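ORF 37 (Human herpesvirus 8 type M, PDB 3FHD) acts as a magnesium-binding endonuclease and exonuclease that processes non-linear or branched viral DNA, accepting both double-stranded and single-stranded DNA. Local coordinates at residues I140-E145 with E407-L412; A159-I164 with G239-F244; S167-W172 with T179-F184; V399-S404 with R473-A478. All blocks are in the same frame, centred on the assembly; numbering follows the deposited sequence.

Contact 1. Residues I140-E145 with E407-L412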
loop_
_atom_site.group_PDB
_atom_site.type_symbol
_atom_site.label_atom_id
_atom_site.label_comp_id
_atom_site.label_asym_id
_atom_site.label_seq_id
_atom_site.Cartn_x
_atom_site.Cartn_y
_atom_site.Cartn_z
ATOM N N ILE A 140 -4.445 -13.648 -13.148
ATOM C CA ILE A 140 -4.298 -12.347 -13.806
ATOM C C ILE A 140 -3.758 -11.248 -12.848
ATOM O O ILE A 140 -2.801 -10.507 -13.161
ATOM C CB ILE A 140 -5.617 -11.924 -14.531
ATOM C CG1 ILE A 140 -5.906 -12.802 -15.794
ATOM C CG2 ILE A 140 -5.625 -10.417 -14.833
ATOM C CD1 ILE A 140 -4.863 -12.715 -16.866
ATOM N N CYS A 141 -4.355 -11.146 -11.665
ATOM C CA CYS A 141 -3.946 -10.137 -10.696
ATOM C C CYS A 141 -2.490 -10.309 -10.246
ATOM O O CYS A 141 -1.744 -9.318 -10.062
ATOM C CB CYS A 141 -4.923 -10.147 -9.524
ATOM S SG CYS A 141 -6.573 -9.546 -9.997
ATOM N N CYS A 142 -2.074 -11.562 -10.114
ATOM C CA CYS A 142 -0.685 -11.891 -9.799
ATOM C C CYS A 142 0.266 -11.490 -10.927
ATOM O O CYS A 142 1.386 -11.033 -10.659
ATOM C CB CYS A 142 -0.534 -13.384 -9.517
ATOM S SG CYS A 142 -1.199 -13.858 -7.902
ATOM N N LEU A 143 -0.164 -11.685 -12.172
ATOM C CA LEU A 143 0.681 -11.314 -13.318
ATOM C C LEU A 143 0.824 -9.798 -13.434
ATOM O O LEU A 143 1.916 -9.299 -13.728
ATOM C CB LEU A 143 0.112 -11.914 -14.612
ATOM C CG LEU A 143 0.324 -13.413 -14.885
ATOM C CD1 LEU A 143 -0.409 -13.688 -16.190
ATOM C CD2 LEU A 143 1.808 -13.891 -14.960
ATOM N N VAL A 144 -0.265 -9.088 -13.167
ATOM C CA VAL A 144 -0.285 -7.609 -13.120
ATOM C C VAL A 144 0.639 -7.041 -12.015
ATOM O O VAL A 144 1.385 -6.064 -12.253
ATOM C CB VAL A 144 -1.733 -7.056 -13.026
ATOM C CG1 VAL A 144 -1.716 -5.545 -12.729
ATOM C CG2 VAL A 144 -2.497 -7.377 -14.361
ATOM N N GLU A 145 0.570 -7.639 -10.828
ATOM C CA GLU A 145 1.497 -7.324 -9.742
ATOM C C GLU A 145 2.950 -7.439 -10.174
ATOM O O GLU A 145 3.736 -6.506 -9.955
ATOM C CB GLU A 145 1.222 -8.208 -8.477
ATOM C CG GLU A 145 2.108 -7.823 -7.263
ATOM C CD GLU A 145 3.513 -8.473 -7.263
ATOM O OE1 GLU A 145 3.674 -9.616 -7.750
ATOM O OE2 GLU A 145 4.477 -7.834 -6.769
ATOM N N GLU A 407 -4.726 -11.510 2.605
ATOM C CA GLU A 407 -5.476 -12.699 3.017
ATOM C C GLU A 407 -6.379 -13.298 1.937
ATOM O O GLU A 407 -6.538 -14.523 1.866
ATOM C CB GLU A 407 -6.215 -12.425 4.328
ATOM C CG GLU A 407 -5.219 -12.366 5.502
ATOM C CD GLU A 407 -5.717 -11.578 6.702
ATOM O OE1 GLU A 407 -6.964 -11.381 6.817
ATOM O OE2 GLU A 407 -4.852 -11.153 7.526
ATOM N N GLU A 408 -6.920 -12.434 1.087
ATOM C CA GLU A 408 -7.641 -12.840 -0.140
ATOM C C GLU A 408 -6.740 -13.662 -1.080
ATOM O O GLU A 408 -7.142 -14.741 -1.512
ATOM C CB GLU A 408 -8.205 -11.586 -0.845
ATOM C CG GLU A 408 -9.093 -11.832 -2.123
ATOM C CD GLU A 408 -9.555 -10.486 -2.740
ATOM O OE1 GLU A 408 -9.379 -9.458 -2.077
ATOM O OE2 GLU A 408 -10.093 -10.428 -3.879
ATOM N N TYR A 409 -5.530 -13.175 -1.364
ATOM C CA TYR A 409 -4.580 -13.884 -2.240
ATOM C C TYR A 409 -4.144 -15.234 -1.612
ATOM O O TYR A 409 -4.128 -16.261 -2.282
ATOM C CB TYR A 409 -3.347 -13.011 -2.498
ATOM C CG TYR A 409 -3.484 -11.963 -3.604
ATOM C CD1 TYR A 409 -2.602 -11.972 -4.703
ATOM C CD2 TYR A 409 -4.488 -11.003 -3.587
ATOM C CE1 TYR A 409 -2.697 -10.995 -5.728
ATOM C CE2 TYR A 409 -4.615 -10.033 -4.636
ATOM C CZ TYR A 409 -3.713 -10.042 -5.707
ATOM O OH TYR A 409 -3.778 -9.079 -6.721
ATOM N N ILE A 410 -3.811 -15.234 -0.324
ATOM C CA ILE A 410 -3.521 -16.490 0.397
ATOM C C ILE A 410 -4.691 -17.494 0.292
ATOM O O ILE A 410 -4.464 -18.696 0.234
ATOM C CB ILE A 410 -3.202 -16.209 1.898
ATOM C CG1 ILE A 410 -1.854 -15.543 2.017
ATOM C CG2 ILE A 410 -3.227 -17.545 2.751
ATOM C CD1 ILE A 410 -1.587 -14.931 3.390
ATOM N N GLY A 411 -5.931 -16.983 0.304
ATOM C CA GLY A 411 -7.156 -17.801 0.244
ATOM C C GLY A 411 -7.330 -18.452 -1.117
ATOM O O GLY A 411 -7.821 -19.590 -1.220
ATOM N N LEU A 412 -6.912 -17.748 -2.163
ATOM C CA LEU A 412 -6.980 -18.235 -3.541
ATOM C C LEU A 412 -5.776 -19.077 -3.970
ATOM O O LEU A 412 -5.888 -19.825 -4.936
ATOM C CB LEU A 412 -7.178 -17.075 -4.533
ATOM C CG LEU A 412 -8.563 -16.438 -4.523
ATOM C CD1 LEU A 412 -8.574 -15.042 -5.111
ATOM C CD2 LEU A 412 -9.569 -17.394 -5.252
#
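Tyr409 reaches out from helix 394-412 and sets its ring against Cys142 of helix 134-147, whose sulfur makes a sulfur-aromatic contact, and against the CB of Cys141, joining two helices of the alkaline nuclease fold. Between 140-145 and 407-412 the Tyr409 side chain does all the bridging; the backbones stay well apart, with the CA atoms of Cys142 and Tyr409 8.7 Å from each other. The ring leaves its helix with CG beside the backbone N and anti to the carbonyl carbon (chi1 -83°), which sends the phenol across the gap. On one flank Cys142 SG lies 3.9 Å from Tyr409 CE1; seen from the ring centroid the sulfur is 67° off the normal, so it meets the ring obliquely. Further out, the CB of Cys141 packs at the phenol end, 4.0 Å from Tyr409 CZ. This end is buried, and its polar atom is satisfied by a hydrogen bond from the tyrosine to Gln231 O on strand 230-231, while His138, also on helix 134-147, meets the ring edge-to-face. The other side of helix 394-412 is looser: Ile410 and Gly411 make no contact with 140-145, Gly411 is exposed, and Glu407 forms a salt bridge with Lys471. Glu408, partly exposed, is held by Ser232 and Gln234. The closest approach between 140-145 and 407-412 is Cys141 CB to Tyr409 OH, at 3.2 Å.

Contact 2. Residues A159-I164 with G239-F244; sequences ALRDGI and GVSLDF. With MG (magnesium ion), chain E; SO4 (sulfate ion), chain B.
This is an anion-bridged contact at the centre of the fold, where Arg161, from the region of helix 157-161, and Ser241, next in the chain to Val240 of strand 238-240, grip one sulfate ion between them. The two side chains scarcely meet directly, Arg161 NH1 and Ser241 OG being 4.2 Å apart. Arg161 bends at chi3 (58°) and presents the edge of its guanidinium to the sulfate, which lies in its plane: NH1 gives a nearly straight bond to O4 of the sulfate (2.6 Å, 173°), and NH2 a longer one to O1 (3.1 Å). Ser241 adds its OG, 2.8 Å from sulfate O4, and its backbone N, 3.1 Å from sulfate O3; Ser167 and Ser168 complete the grip. Away from the anion, the CG2 methyl of Ile164 rests on the backbone of Gly239, 3.4 Å from Gly239 N. Two residues beyond Ser241, Asp243 OD2 binds the magnesium ion at 2.4 Å, together with Glu266 and the carbonyl of Ile267. The sulfate probably came from the crystallisation liquor, yet its place is consistent with a site for a phosphate of the DNA substrate, beside the metal centre of the PD-(D/E)XK nuclease fold.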
loop_
_atom_site.group_PDB
_atom_site.type_symbol
_atom_site.label_atom_id
_atom_site.label_comp_id
_atom_site.label_asym_id
_atom_site.label_seq_id
_atom_site.Cartn_x
_atom_site.Cartn_y
_atom_site.Cartn_z
ATOM N N ALA A 159 -2.209 5.240 -14.234
ATOM C CA ALA A 159 -3.360 4.801 -15.025
ATOM C C ALA A 159 -4.069 3.572 -14.464
ATOM O O ALA A 159 -5.315 3.528 -14.381
ATOM C CB ALA A 159 -2.930 4.552 -16.496
ATOM N N LEU A 160 -3.274 2.589 -14.019
ATOM C CA LEU A 160 -3.771 1.318 -13.494
ATOM C C LEU A 160 -4.507 1.494 -12.128
ATOM O O LEU A 160 -5.522 0.827 -11.845
ATOM C CB LEU A 160 -2.560 0.390 -13.306
ATOM C CG LEU A 160 -2.898 -0.973 -12.687
ATOM C CD1 LEU A 160 -3.867 -1.798 -13.538
ATOM C CD2 LEU A 160 -1.609 -1.801 -12.363
ATOM N N ARG A 161 -4.006 2.431 -11.316
ATOM C CA ARG A 161 -4.596 2.730 -10.022
ATOM C C ARG A 161 -5.937 3.506 -10.066
ATOM O O ARG A 161 -6.702 3.517 -9.074
ATOM C CB ARG A 161 -3.562 3.433 -9.143
ATOM C CG ARG A 161 -2.393 2.503 -8.817
ATOM C CD ARG A 161 -1.200 3.333 -8.294
ATOM N NE ARG A 161 -1.600 4.100 -7.114
ATOM C CZ ARG A 161 -1.501 3.654 -5.859
ATOM N NH1 ARG A 161 -0.976 2.466 -5.603
ATOM N NH2 ARG A 161 -1.928 4.393 -4.848
ATOM N N ASP A 162 -6.231 4.107 -11.197
ATOM C CA ASP A 162 -7.494 4.838 -11.372
ATOM C C ASP A 162 -8.684 3.871 -11.221
ATOM O O ASP A 162 -8.594 2.687 -11.645
ATOM C CB ASP A 162 -7.526 5.531 -12.727
ATOM C CG ASP A 162 -8.864 6.233 -12.967
ATOM O OD1 ASP A 162 -9.076 7.271 -12.327
ATOM O OD2 ASP A 162 -9.738 5.701 -13.690
ATOM N N GLY A 163 -9.749 4.340 -10.553
ATOM C CA GLY A 163 -10.984 3.572 -10.376
ATOM C C GLY A 163 -10.942 2.588 -9.208
ATOM O O GLY A 163 -11.867 1.823 -8.990
ATOM N N ILE A 164 -9.853 2.620 -8.463
ATOM C CA ILE A 164 -9.674 1.658 -7.410
ATOM C C ILE A 164 -9.537 2.366 -6.073
ATOM O O ILE A 164 -8.838 3.375 -5.997
ATOM C CB ILE A 164 -8.355 0.834 -7.645
ATOM C CG1 ILE A 164 -8.456 -0.014 -8.923
ATOM C CG2 ILE A 164 -8.035 0.003 -6.426
ATOM C CD1 ILE A 164 -8.983 -1.429 -8.725
ATOM N N GLY A 239 -7.527 -2.469 -4.076
ATOM C CA GLY A 239 -6.181 -2.922 -4.392
ATOM C C GLY A 239 -5.156 -2.228 -3.514
ATOM O O GLY A 239 -5.417 -1.141 -2.970
ATOM N N VAL A 240 -3.987 -2.838 -3.383
ATOM C CA VAL A 240 -2.898 -2.294 -2.596
ATOM C C VAL A 240 -1.533 -2.535 -3.274
ATOM O O VAL A 240 -1.379 -3.438 -4.138
ATOM C CB VAL A 240 -2.837 -2.887 -1.154
ATOM C CG1 VAL A 240 -4.187 -2.765 -0.417
ATOM C CG2 VAL A 240 -2.438 -4.337 -1.178
ATOM N N SER A 241 -0.542 -1.732 -2.901
ATOM C CA SER A 241 0.832 -2.201 -3.096
ATOM C C SER A 241 1.430 -2.308 -1.681
ATOM O O SER A 241 0.990 -1.601 -0.755
ATOM C CB SER A 241 1.664 -1.275 -4.000
ATOM O OG SER A 241 1.701 0.022 -3.451
ATOM N N LEU A 242 2.379 -3.209 -1.489
ATOM C CA LEU A 242 2.996 -3.342 -0.201
ATOM C C LEU A 242 4.395 -2.741 -0.219
ATOM O O LEU A 242 5.041 -2.730 -1.258
ATOM C CB LEU A 242 3.086 -4.805 0.187
ATOM C CG LEU A 242 1.785 -5.660 0.208
ATOM C CD1 LEU A 242 2.108 -7.103 0.534
ATOM C CD2 LEU A 242 0.745 -5.114 1.201
ATOM N N ASP A 243 4.865 -2.279 0.931
ATOM C CA ASP A 243 6.237 -1.744 0.983
ATOM C C ASP A 243 7.252 -2.883 1.126
ATOM O O ASP A 243 8.247 -2.906 0.407
ATOM C CB ASP A 243 6.398 -0.753 2.146
ATOM C CG ASP A 243 5.520 0.476 2.003
ATOM O OD1 ASP A 243 4.980 0.714 0.909
ATOM O OD2 ASP A 243 5.374 1.215 2.981
ATOM N N PHE A 244 7.026 -3.789 2.073
ATOM C CA PHE A 244 7.993 -4.855 2.397
ATOM C C PHE A 244 7.303 -6.041 3.054
ATOM O O PHE A 244 6.379 -5.841 3.833
ATOM C CB PHE A 244 9.020 -4.280 3.391
ATOM C CG PHE A 244 10.042 -5.278 3.862
ATOM C CD1 PHE A 244 11.144 -5.589 3.082
ATOM C CD2 PHE A 244 9.893 -5.918 5.087
ATOM C CE1 PHE A 244 12.103 -6.553 3.551
ATOM C CE2 PHE A 244 10.819 -6.872 5.536
ATOM C CZ PHE A 244 11.926 -7.173 4.774
HETATM MG MG MG E . 4.882 3.557 2.916
HETATM S S SO4 B . -1.281 1.900 -1.938
HETATM O O1 SO4 B . -2.285 2.928 -2.165
HETATM O O2 SO4 B . -0.405 2.325 -0.841
HETATM O O3 SO4 B . -2.008 0.701 -1.573
HETATM O O4 SO4 B . -0.589 1.614 -3.169
#

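Contact 3. Residues S167-W172 with T179-F184; sequences SSKFHW and TSKKIF. With SO4 (sulfate ion), chain B.
Packing on the Trp172 indole carries most of this contact: Lys181 lays its aliphatic chain over one face of the ring system. Its CB stands 3.7 Å from the centroid of the five-membered ring and only 14° off the normal, a CH-pi contact, and the extended chain then runs back past the indole, so that CD lies 3.8 Å from Trp172 CB. Trp172 has its CG anti to the backbone N (chi1 163°), which swings the indole out toward the 179-184 loop. At the far edge of the indole, in its plane, Ile183 CG1 touches Trp172 CZ3 at 3.8 Å, while NE1 is hydrogen-bonded to Asn178 O and Phe481 of helix 468-489 meets the indole edge-to-face. Together these contacts fold the irregular 179-184 segment back on helix 170-175 in the PD-(D/E)XK nuclease. The hydrogen bonds come from two lysines reaching in opposite senses. Lys169 NZ bonds to Lys182 O at 2.8 Å, almost in line with the carbonyl (176°), and one water links it to Ile183 O; Lys181 NZ makes a weak bond to Ser168 O at 3.1 Å. The anion is held at the opening of the first segment, where Ser167 OG lies 2.6 Å from sulfate O3 and Ser168 OG 2.9 Å from sulfate O1, with the Ser168 backbone N also hydrogen-bonded to O1.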
loop_
_atom_site.group_PDB
_atom_site.type_symbol
_atom_site.label_atom_id
_atom_site.label_comp_id
_atom_site.label_asym_id
_atom_site.label_seq_id
_atom_site.Cartn_x
_atom_site.Cartn_y
_atom_site.Cartn_z
ATOM N N SER A 167 -4.996 1.302 -0.701
ATOM C CA SER A 167 -4.820 1.443 0.732
ATOM C C SER A 167 -4.512 2.851 1.252
ATOM O O SER A 167 -4.903 3.176 2.359
ATOM C CB SER A 167 -3.821 0.397 1.277
ATOM O OG SER A 167 -2.480 0.789 0.992
ATOM N N SER A 168 -3.872 3.687 0.449
ATOM C CA SER A 168 -3.648 5.102 0.772
ATOM C C SER A 168 -4.938 5.951 0.738
ATOM O O SER A 168 -4.944 7.063 1.245
ATOM C CB SER A 168 -2.634 5.694 -0.244
ATOM O OG SER A 168 -3.193 5.652 -1.546
ATOM N N LYS A 169 -5.998 5.430 0.113
ATOM C CA LYS A 169 -7.310 6.108 0.022
ATOM C C LYS A 169 -8.369 5.423 0.894
ATOM O O LYS A 169 -9.506 5.879 0.963
ATOM C CB LYS A 169 -7.828 6.092 -1.413
ATOM C CG LYS A 169 -7.040 7.021 -2.367
ATOM C CD LYS A 169 -7.629 6.944 -3.743
ATOM C CE LYS A 169 -6.619 7.386 -4.757
ATOM N NZ LYS A 169 -7.336 7.857 -5.974
ATOM N N PHE A 170 -8.018 4.345 1.569
ATOM C CA PHE A 170 -9.064 3.572 2.284
ATOM C C PHE A 170 -9.760 4.334 3.451
ATOM O O PHE A 170 -10.991 4.300 3.595
ATOM C CB PHE A 170 -8.546 2.181 2.697
ATOM C CG PHE A 170 -9.637 1.283 3.236
ATOM C CD1 PHE A 170 -10.604 0.769 2.384
ATOM C CD2 PHE A 170 -9.703 0.989 4.586
ATOM C CE1 PHE A 170 -11.652 -0.053 2.883
ATOM C CE2 PHE A 170 -10.735 0.165 5.114
ATOM C CZ PHE A 170 -11.716 -0.354 4.258
ATOM N N HIS A 171 -8.985 5.017 4.286
ATOM C CA HIS A 171 -9.557 5.857 5.324
ATOM C C HIS A 171 -10.526 6.913 4.739
ATOM O O HIS A 171 -11.649 7.057 5.246
ATOM C CB HIS A 171 -8.462 6.515 6.179
ATOM C CG HIS A 171 -9.006 7.419 7.252
ATOM N ND1 HIS A 171 -8.998 8.791 7.142
ATOM C CD2 HIS A 171 -9.588 7.138 8.439
ATOM C CE1 HIS A 171 -9.562 9.320 8.219
ATOM N NE2 HIS A 171 -9.927 8.338 9.021
ATOM N N TRP A 172 -10.104 7.597 3.671
ATOM C CA TRP A 172 -10.919 8.626 2.981
ATOM C C TRP A 172 -12.253 7.994 2.494
ATOM O O TRP A 172 -13.343 8.571 2.707
ATOM C CB TRP A 172 -10.108 9.286 1.846
ATOM C CG TRP A 172 -10.944 10.025 0.870
ATOM C CD1 TRP A 172 -11.398 11.320 0.975
ATOM C CD2 TRP A 172 -11.478 9.499 -0.341
ATOM N NE1 TRP A 172 -12.210 11.623 -0.110
ATOM C CE2 TRP A 172 -12.254 10.523 -0.936
ATOM C CE3 TRP A 172 -11.389 8.238 -0.982
ATOM C CZ2 TRP A 172 -12.909 10.341 -2.150
ATOM C CZ3 TRP A 172 -12.027 8.064 -2.201
ATOM C CH2 TRP A 172 -12.810 9.111 -2.751
ATOM N N THR A 179 -14.231 15.759 -1.512
ATOM C CA THR A 179 -13.415 15.993 -2.730
ATOM C C THR A 179 -11.895 16.118 -2.515
ATOM O O THR A 179 -11.182 16.526 -3.433
ATOM C CB THR A 179 -13.900 17.249 -3.516
ATOM O OG1 THR A 179 -13.841 18.371 -2.649
ATOM C CG2 THR A 179 -15.335 17.093 -4.008
ATOM N N SER A 180 -11.398 15.755 -1.335
ATOM C CA SER A 180 -9.947 15.688 -1.062
ATOM C C SER A 180 -9.205 14.637 -1.885
ATOM O O SER A 180 -7.990 14.709 -2.004
ATOM C CB SER A 180 -9.688 15.348 0.406
ATOM O OG SER A 180 -9.647 16.526 1.186
ATOM N N LYS A 181 -9.932 13.624 -2.360
ATOM C CA LYS A 181 -9.409 12.539 -3.201
ATOM C C LYS A 181 -10.549 12.208 -4.148
ATOM O O LYS A 181 -11.630 12.794 -4.031
ATOM C CB LYS A 181 -9.045 11.318 -2.366
ATOM C CG LYS A 181 -7.945 11.628 -1.404
ATOM C CD LYS A 181 -7.458 10.482 -0.560
ATOM C CE LYS A 181 -6.404 11.092 0.377
ATOM N NZ LYS A 181 -5.636 10.054 1.116
ATOM N N LYS A 182 -10.280 11.343 -5.122
ATOM C CA LYS A 182 -11.251 10.888 -6.138
ATOM C C LYS A 182 -10.985 9.397 -6.316
ATOM O O LYS A 182 -9.846 8.964 -6.171
ATOM C CB LYS A 182 -11.003 11.580 -7.494
ATOM C CG LYS A 182 -11.427 13.009 -7.627
ATOM C CD LYS A 182 -11.024 13.558 -8.999
ATOM C CE LYS A 182 -12.204 13.476 -9.977
ATOM N NZ LYS A 182 -12.129 14.529 -11.101
ATOM N N ILE A 183 -12.028 8.597 -6.561
ATOM C CA ILE A 183 -11.842 7.192 -7.015
ATOM C C ILE A 183 -11.559 7.249 -8.523
ATOM O O ILE A 183 -10.613 6.658 -8.986
ATOM C CB ILE A 183 -13.100 6.344 -6.758
ATOM C CG1 ILE A 183 -13.321 6.192 -5.252
ATOM C CG2 ILE A 183 -12.997 4.944 -7.429
ATOM C CD1 ILE A 183 -14.687 5.761 -4.861
ATOM N N PHE A 184 -12.356 8.038 -9.252
ATOM C CA PHE A 184 -12.295 8.104 -10.703
ATOM C C PHE A 184 -11.794 9.464 -11.170
ATOM O O PHE A 184 -12.245 10.490 -10.650
ATOM C CB PHE A 184 -13.692 7.887 -11.294
ATOM C CG PHE A 184 -14.362 6.599 -10.859
ATOM C CD1 PHE A 184 -13.931 5.377 -11.365
ATOM C CD2 PHE A 184 -15.447 6.608 -9.970
ATOM C CE1 PHE A 184 -14.526 4.186 -10.966
ATOM C CE2 PHE A 184 -16.040 5.377 -9.569
ATOM C CZ PHE A 184 -15.570 4.187 -10.088
HETATM S S SO4 B . -1.281 1.900 -1.938
HETATM O O1 SO4 B . -2.285 2.928 -2.165
HETATM O O2 SO4 B . -0.405 2.325 -0.841
HETATM O O3 SO4 B . -2.008 0.701 -1.573
HETATM O O4 SO4 B . -0.589 1.614 -3.169
HETATM O O HOH W 1 -8.340 5.688 -7.303
HETATM O O HOH W 2 -7.172 11.141 -5.435
#

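Contact 4. Residues V399-S404 with R473-A478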
loop_
_atom_site.group_PDB
_atom_site.type_symbol
_atom_site.label_atom_id
_atom_site.label_comp_id
_atom_site.label_asym_id
_atom_site.label_seq_id
_atom_site.Cartn_x
_atom_site.Cartn_y
_atom_site.Cartn_z
ATOM N N VAL A 399 -3.274 -0.249 6.571
ATOM C CA VAL A 399 -2.775 -1.601 6.816
ATOM C C VAL A 399 -3.959 -2.583 6.853
ATOM O O VAL A 399 -3.814 -3.755 6.492
ATOM C CB VAL A 399 -1.908 -1.668 8.111
ATOM C CG1 VAL A 399 -1.336 -3.079 8.302
ATOM C CG2 VAL A 399 -0.758 -0.655 8.041
ATOM N N LEU A 400 -5.116 -2.103 7.324
ATOM C CA LEU A 400 -6.346 -2.905 7.361
ATOM C C LEU A 400 -6.644 -3.392 5.943
ATOM O O LEU A 400 -6.882 -4.594 5.744
ATOM C CB LEU A 400 -7.536 -2.082 7.910
ATOM C CG LEU A 400 -8.794 -2.905 8.238
ATOM C CD1 LEU A 400 -9.611 -2.267 9.378
ATOM C CD2 LEU A 400 -9.643 -3.172 7.025
ATOM N N LEU A 401 -6.681 -2.473 4.979
ATOM C CA LEU A 401 -6.906 -2.926 3.585
ATOM C C LEU A 401 -5.805 -3.850 3.019
ATOM O O LEU A 401 -6.113 -4.799 2.298
ATOM C CB LEU A 401 -7.171 -1.759 2.624
ATOM C CG LEU A 401 -7.639 -2.161 1.209
ATOM C CD1 LEU A 401 -9.036 -2.901 1.244
ATOM C CD2 LEU A 401 -7.703 -0.923 0.254
ATOM N N GLN A 402 -4.529 -3.563 3.316
ATOM C CA GLN A 402 -3.452 -4.437 2.900
ATOM C C GLN A 402 -3.638 -5.825 3.512
ATOM O O GLN A 402 -3.398 -6.827 2.821
ATOM C CB GLN A 402 -2.059 -3.892 3.275
ATOM C CG GLN A 402 -1.753 -2.540 2.703
ATOM C CD GLN A 402 -0.421 -1.965 3.175
ATOM O OE1 GLN A 402 0.350 -2.622 3.865
ATOM N NE2 GLN A 402 -0.169 -0.737 2.793
ATOM N N SER A 403 -4.072 -5.923 4.767
ATOM C CA SER A 403 -4.343 -7.237 5.333
ATOM C C SER A 403 -5.450 -8.008 4.573
ATOM O O SER A 403 -5.334 -9.209 4.351
ATOM C CB SER A 403 -4.677 -7.205 6.870
ATOM O OG SER A 403 -5.973 -6.664 7.128
ATOM N N SER A 404 -6.514 -7.314 4.181
ATOM C CA SER A 404 -7.643 -7.928 3.478
ATOM C C SER A 404 -7.209 -8.474 2.104
ATOM O O SER A 404 -7.606 -9.603 1.728
ATOM C CB SER A 404 -8.754 -6.882 3.284
ATOM O OG SER A 404 -9.289 -6.556 4.561
ATOM N N ARG A 473 -17.214 -4.604 8.431
ATOM C CA ARG A 473 -18.063 -3.397 8.381
ATOM C C ARG A 473 -17.430 -2.283 7.516
ATOM O O ARG A 473 -18.099 -1.663 6.694
ATOM C CB ARG A 473 -18.361 -2.864 9.783
ATOM C CG ARG A 473 -19.514 -1.848 9.727
ATOM C CD ARG A 473 -19.635 -0.987 10.948
ATOM N NE ARG A 473 -20.186 -1.708 12.088
ATOM C CZ ARG A 473 -20.302 -1.169 13.298
ATOM N NH1 ARG A 473 -19.920 0.098 13.491
ATOM N NH2 ARG A 473 -20.799 -1.886 14.303
ATOM N N LEU A 474 -16.143 -2.059 7.716
ATOM C CA LEU A 474 -15.418 -0.981 7.010
ATOM C C LEU A 474 -15.335 -1.266 5.507
ATOM O O LEU A 474 -15.554 -0.357 4.669
ATOM C CB LEU A 474 -14.027 -0.767 7.642
ATOM C CG LEU A 474 -14.042 -0.309 9.100
ATOM C CD1 LEU A 474 -12.606 -0.255 9.668
ATOM C CD2 LEU A 474 -14.711 1.086 9.262
ATOM N N LEU A 475 -15.057 -2.522 5.137
ATOM C CA LEU A 475 -14.988 -2.889 3.689
ATOM C C LEU A 475 -16.379 -2.736 3.054
ATOM O O LEU A 475 -16.493 -2.244 1.928
ATOM C CB LEU A 475 -14.478 -4.326 3.480
ATOM C CG LEU A 475 -13.015 -4.648 3.813
ATOM C CD1 LEU A 475 -12.798 -6.210 3.923
ATOM C CD2 LEU A 475 -12.069 -4.006 2.781
ATOM N N HIS A 476 -17.436 -3.110 3.780
ATOM C CA HIS A 476 -18.798 -2.908 3.274
ATOM C C HIS A 476 -19.124 -1.402 3.005
ATOM O O HIS A 476 -19.705 -1.058 1.982
ATOM C CB HIS A 476 -19.841 -3.524 4.225
ATOM C CG HIS A 476 -21.249 -3.193 3.853
ATOM N ND1 HIS A 476 -21.922 -3.859 2.851
ATOM C CD2 HIS A 476 -22.092 -2.238 4.307
ATOM C CE1 HIS A 476 -23.139 -3.354 2.736
ATOM N NE2 HIS A 476 -23.268 -2.371 3.611
ATOM N N GLN A 477 -18.784 -0.527 3.946
ATOM C CA GLN A 477 -19.019 0.928 3.780
ATOM C C GLN A 477 -18.246 1.473 2.579
ATOM O O GLN A 477 -18.781 2.253 1.756
ATOM C CB GLN A 477 -18.616 1.646 5.066
ATOM C CG GLN A 477 -19.460 1.108 6.267
ATOM C CD GLN A 477 -19.261 1.875 7.551
ATOM O OE1 GLN A 477 -18.487 2.837 7.613
ATOM N NE2 GLN A 477 -20.012 1.489 8.584
ATOM N N ALA A 478 -16.991 1.056 2.459
ATOM C CA ALA A 478 -16.157 1.494 1.335
ATOM C C ALA A 478 -16.704 0.972 0.002
ATOM O O ALA A 478 -16.702 1.695 -0.983
ATOM C CB ALA A 478 -14.682 1.035 1.542
#
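Leu400 and Leu401 both carry CG anti to the backbone N (chi1 -169° and -170°), whereas Leu474 and Leu475 keep CG beside theirs, and these settings form two separate methyl pairs between two helices, Leu400 with Leu474 and Leu401 with Leu475. Leu400 CD1 meets Leu474 CD1 at 3.6 Å, the two side chains crossing at about a right angle. One residue on, Leu401 CD1 touches Leu475 CD2, again at 3.6 Å. The other methyl of Leu475, CD1, lies 3.6 Å from Ser404 OG, one turn further along helix 394-412, so the two branches of Leu475 divide between Leu401 and Ser404. The helices themselves are nearly perpendicular: the axes of the two short segments pass 11.5 Å apart at a signed angle of -95°, a steep crossing that meets through leucine methyls and Ser404 OG. This is packing of helix 394-412 against the long helix 468-489 in the alkaline nuclease domain, with Phe170 and Val174 of helix 170-175 adding to the apolar cluster beside Ala478 and Leu474. Within helix 394-412, Ser403 OG turns back to Leu400 O at 2.7 Å, arriving tilted from the carbonyl plane, and the same oxygen takes the helical bond from Ser404 N; Ser403 OG is also bonded to Lys471. On another face of this helix Gln402 NE2 donates to Glu266, which also binds magnesium.

Overall arrangement
Contacts 1 and 4 share helix 394-412, lie about 16 Å apart between centres, and fasten it to helix 134-147 and to helix 468-489. Contact 1 touches contact 2 where Val144 packs on Leu160, from successive helices 134-147 and 157-161. Contacts 2 and 3, with centres about 12 Å apart, meet at the common sulfate and through Gly163 N and Ile183 O, 2.9 Å apart. Along the chain contact 3 nests inside the loop closed by contact 2, itself inside that of contact 1; contact 4 crosses contact 1 and follows contacts 2 and 3. Helix 394-412 packs through Leu401 and Gln402 on Val240 and Ser167 by the sulfate, and Gln402 is hydrogen-bonded to the magnesium ligand Glu266.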